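Local coordinates for ABC transporter, substrate binding protein (Mannopine) (Agrobacterium fabrum, PDB 5L9S), which serves as a periplasmic substrate-binding protein of an ABC transporter, probably delivering the opine mannopine for uptake, at residues S110-Y115 and W226-A231. Sequence-based numbering, arbitrary orientation.
Sequences STLLAY and WSYDGA. With ACT (acetate ion), chain C.
Two antiparallel strands of the mixed sheet in this periplasmic binding protein fold meet here, where a turn interrupts the pairing of 224-240 with 103-116, resumed between Thr111 and Phe232. Strand 206-210 pairs with 103-116 as well. Ser227 N donates to Leu113 O at 2.9 Å, and the donor sits nearly along the C=O axis. The same oxygen receives a CA-H contact from Trp226. Beyond Ser227 the chain bends through a type II turn from Tyr228 to Ala231, with Gly230 at positive phi. A bridging water accepts from Leu113 N and donates to Ser227 O (2.7 Å) and Asp229 O, so it replaces a direct strand-to-strand bond. Ser227 OG accepts from Asp229 N, an ST turn, and is also hydrogen-bonded to Gln125 O.

Leu112 carries the apolar contact. Its CG lies between the backbone N and the carbonyl carbon (chi1 38°), a crowded position. Its CB meets Ala231 CB at 3.8 Å. CD1 rests against Trp226 CB, while CD2 reaches Tyr228 CD1 at 3.7 Å and Trp226 CD1 at 3.8 Å. The leucine and Tyr228 run side by side, pointing the same way; the leucine crosses Trp226 obliquely. The two aromatic rings are joined by a bond from Trp226 NE1 to Tyr228 OH, 3.0 Å long and in the plane of the indole. It helps fix the indole's turn, but on Tyr228 only the hydroxyl's position. Lys218 makes a cation-pi contact with Trp226, and helix 211-219 packs against both aromatic side chains.

At the other end, Tyr115 also has its CG in the crowded position (chi1 50°). Its ring reaches along the backbone of Trp226, with CZ 3.6 Å from Trp226 N. Tyr115 OH donates to OXT of an acetate, probably from the crystallisation liquor, at 2.9 Å.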
loop_
_atom_site.group_PDB
_atom_site.type_symbol
_atom_site.label_atom_id
_atom_site.label_comp_id
_atom_site.label_asym_id
_atom_site.label_seq_id
_atom_site.Cartn_x
_atom_site.Cartn_y
_atom_site.Cartn_z
ATOM N N SER A 110 -0.864 -0.114 -5.290
ATOM C CA SER A 110 -2.134 -0.651 -5.726
ATOM C C SER A 110 -2.122 -2.166 -5.901
ATOM O O SER A 110 -1.108 -2.760 -6.265
ATOM C CB SER A 110 -2.580 0.024 -7.020
ATOM O OG SER A 110 -2.854 1.405 -6.848
ATOM N N THR A 111 -3.261 -2.778 -5.599
ATOM C CA THR A 111 -3.561 -4.192 -5.813
ATOM C C THR A 111 -4.821 -4.057 -6.654
ATOM O O THR A 111 -5.790 -3.444 -6.226
ATOM C CB THR A 111 -3.762 -4.995 -4.500
ATOM O OG1 THR A 111 -2.639 -4.820 -3.633
ATOM C CG2 THR A 111 -3.898 -6.478 -4.757
ATOM N N LEU A 112 -4.746 -4.483 -7.896
ATOM C CA LEU A 112 -5.850 -4.289 -8.809
ATOM C C LEU A 112 -6.098 -5.462 -9.735
ATOM O O LEU A 112 -5.368 -6.454 -9.714
ATOM C CB LEU A 112 -5.625 -2.995 -9.649
ATOM C CG LEU A 112 -4.214 -2.599 -10.142
ATOM C CD1 LEU A 112 -3.539 -3.694 -10.986
ATOM C CD2 LEU A 112 -4.294 -1.358 -10.929
ATOM N N LEU A 113 -7.117 -5.297 -10.576
ATOM C CA LEU A 113 -7.536 -6.221 -11.591
ATOM C C LEU A 113 -6.628 -6.013 -12.785
ATOM O O LEU A 113 -6.563 -4.918 -13.338
ATOM C CB LEU A 113 -9.005 -5.925 -11.966
ATOM C CG LEU A 113 -9.590 -6.687 -13.165
ATOM C CD1 LEU A 113 -9.691 -8.133 -12.893
ATOM C CD2 LEU A 113 -10.928 -6.178 -13.493
ATOM N N ALA A 114 -5.904 -7.055 -13.148
ATOM C CA ALA A 114 -5.018 -7.080 -14.295
ATOM C C ALA A 114 -5.478 -8.261 -15.158
ATOM O O ALA A 114 -6.036 -9.241 -14.642
ATOM C CB ALA A 114 -3.591 -7.270 -13.847
ATOM N N TYR A 115 -5.304 -8.132 -16.476
ATOM C CA TYR A 115 -5.740 -9.119 -17.455
ATOM C C TYR A 115 -4.803 -9.219 -18.667
ATOM O O TYR A 115 -4.104 -8.252 -18.995
ATOM C CB TYR A 115 -7.177 -8.765 -17.921
ATOM C CG TYR A 115 -7.323 -7.318 -18.333
ATOM C CD1 TYR A 115 -6.893 -6.882 -19.582
ATOM C CD2 TYR A 115 -7.842 -6.371 -17.456
ATOM C CE1 TYR A 115 -6.940 -5.539 -19.934
ATOM C CE2 TYR A 115 -7.903 -5.018 -17.803
ATOM C CZ TYR A 115 -7.472 -4.610 -19.055
ATOM O OH TYR A 115 -7.517 -3.284 -19.423
ATOM N N TRP A 226 -4.666 -3.321 -17.119
ATOM C CA TRP A 226 -5.208 -3.294 -15.773
ATOM C C TRP A 226 -6.278 -2.251 -15.660
ATOM O O TRP A 226 -6.385 -1.376 -16.532
ATOM C CB TRP A 226 -4.124 -3.128 -14.685
ATOM C CG TRP A 226 -3.206 -1.964 -14.899
ATOM C CD1 TRP A 226 -3.414 -0.669 -14.534
ATOM C CD2 TRP A 226 -1.918 -2.004 -15.522
ATOM N NE1 TRP A 226 -2.337 0.107 -14.905
ATOM C CE2 TRP A 226 -1.403 -0.689 -15.507
ATOM C CE3 TRP A 226 -1.155 -3.023 -16.112
ATOM C CZ2 TRP A 226 -0.150 -0.376 -16.025
ATOM C CZ3 TRP A 226 0.074 -2.702 -16.655
ATOM C CH2 TRP A 226 0.565 -1.396 -16.607
ATOM N N SER A 227 -7.095 -2.359 -14.597
ATOM C CA SER A 227 -8.155 -1.399 -14.326
ATOM C C SER A 227 -8.040 -0.804 -12.908
ATOM O O SER A 227 -7.767 -1.540 -11.961
ATOM C CB SER A 227 -9.510 -2.061 -14.547
ATOM O OG SER A 227 -10.516 -1.183 -14.087
ATOM N N TYR A 228 -8.271 0.516 -12.764
ATOM C CA TYR A 228 -8.245 1.194 -11.449
ATOM C C TYR A 228 -9.585 1.159 -10.742
ATOM O O TYR A 228 -9.664 1.635 -9.620
ATOM C CB TYR A 228 -7.718 2.648 -11.530
ATOM C CG TYR A 228 -6.342 2.752 -12.141
ATOM C CD1 TYR A 228 -5.238 2.157 -11.535
ATOM C CD2 TYR A 228 -6.142 3.437 -13.330
ATOM C CE1 TYR A 228 -3.979 2.198 -12.131
ATOM C CE2 TYR A 228 -4.894 3.482 -13.933
ATOM C CZ TYR A 228 -3.814 2.867 -13.329
ATOM O OH TYR A 228 -2.588 2.925 -13.942
ATOM N N ASP A 229 -10.622 0.592 -11.374
ATOM C CA ASP A 229 -11.956 0.471 -10.804
ATOM C C ASP A 229 -11.906 -0.577 -9.678
ATOM O O ASP A 229 -11.573 -1.757 -9.923
ATOM C CB ASP A 229 -12.968 0.079 -11.888
ATOM C CG ASP A 229 -14.405 0.321 -11.503
ATOM O OD1 ASP A 229 -15.015 -0.592 -10.897
ATOM O OD2 ASP A 229 -14.951 1.385 -11.890
ATOM N N GLY A 230 -12.152 -0.098 -8.450
ATOM C CA GLY A 230 -12.110 -0.901 -7.240
ATOM C C GLY A 230 -10.715 -1.352 -6.843
ATOM O O GLY A 230 -10.574 -2.313 -6.078
ATOM N N ALA A 231 -9.665 -0.660 -7.351
ATOM C CA ALA A 231 -8.278 -0.985 -6.994
ATOM C C ALA A 231 -8.048 -0.687 -5.512
ATOM O O ALA A 231 -8.612 0.258 -4.980
ATOM C CB ALA A 231 -7.313 -0.162 -7.837
HETATM C C ACT C . -6.558 -2.176 -22.534
HETATM O O ACT C . -5.550 -2.157 -21.751
HETATM O OXT ACT C . -7.664 -2.757 -22.302
HETATM C CH3 ACT C . -6.437 -1.423 -23.892
HETATM O O HOH W 1 -8.821 -2.753 -9.782
#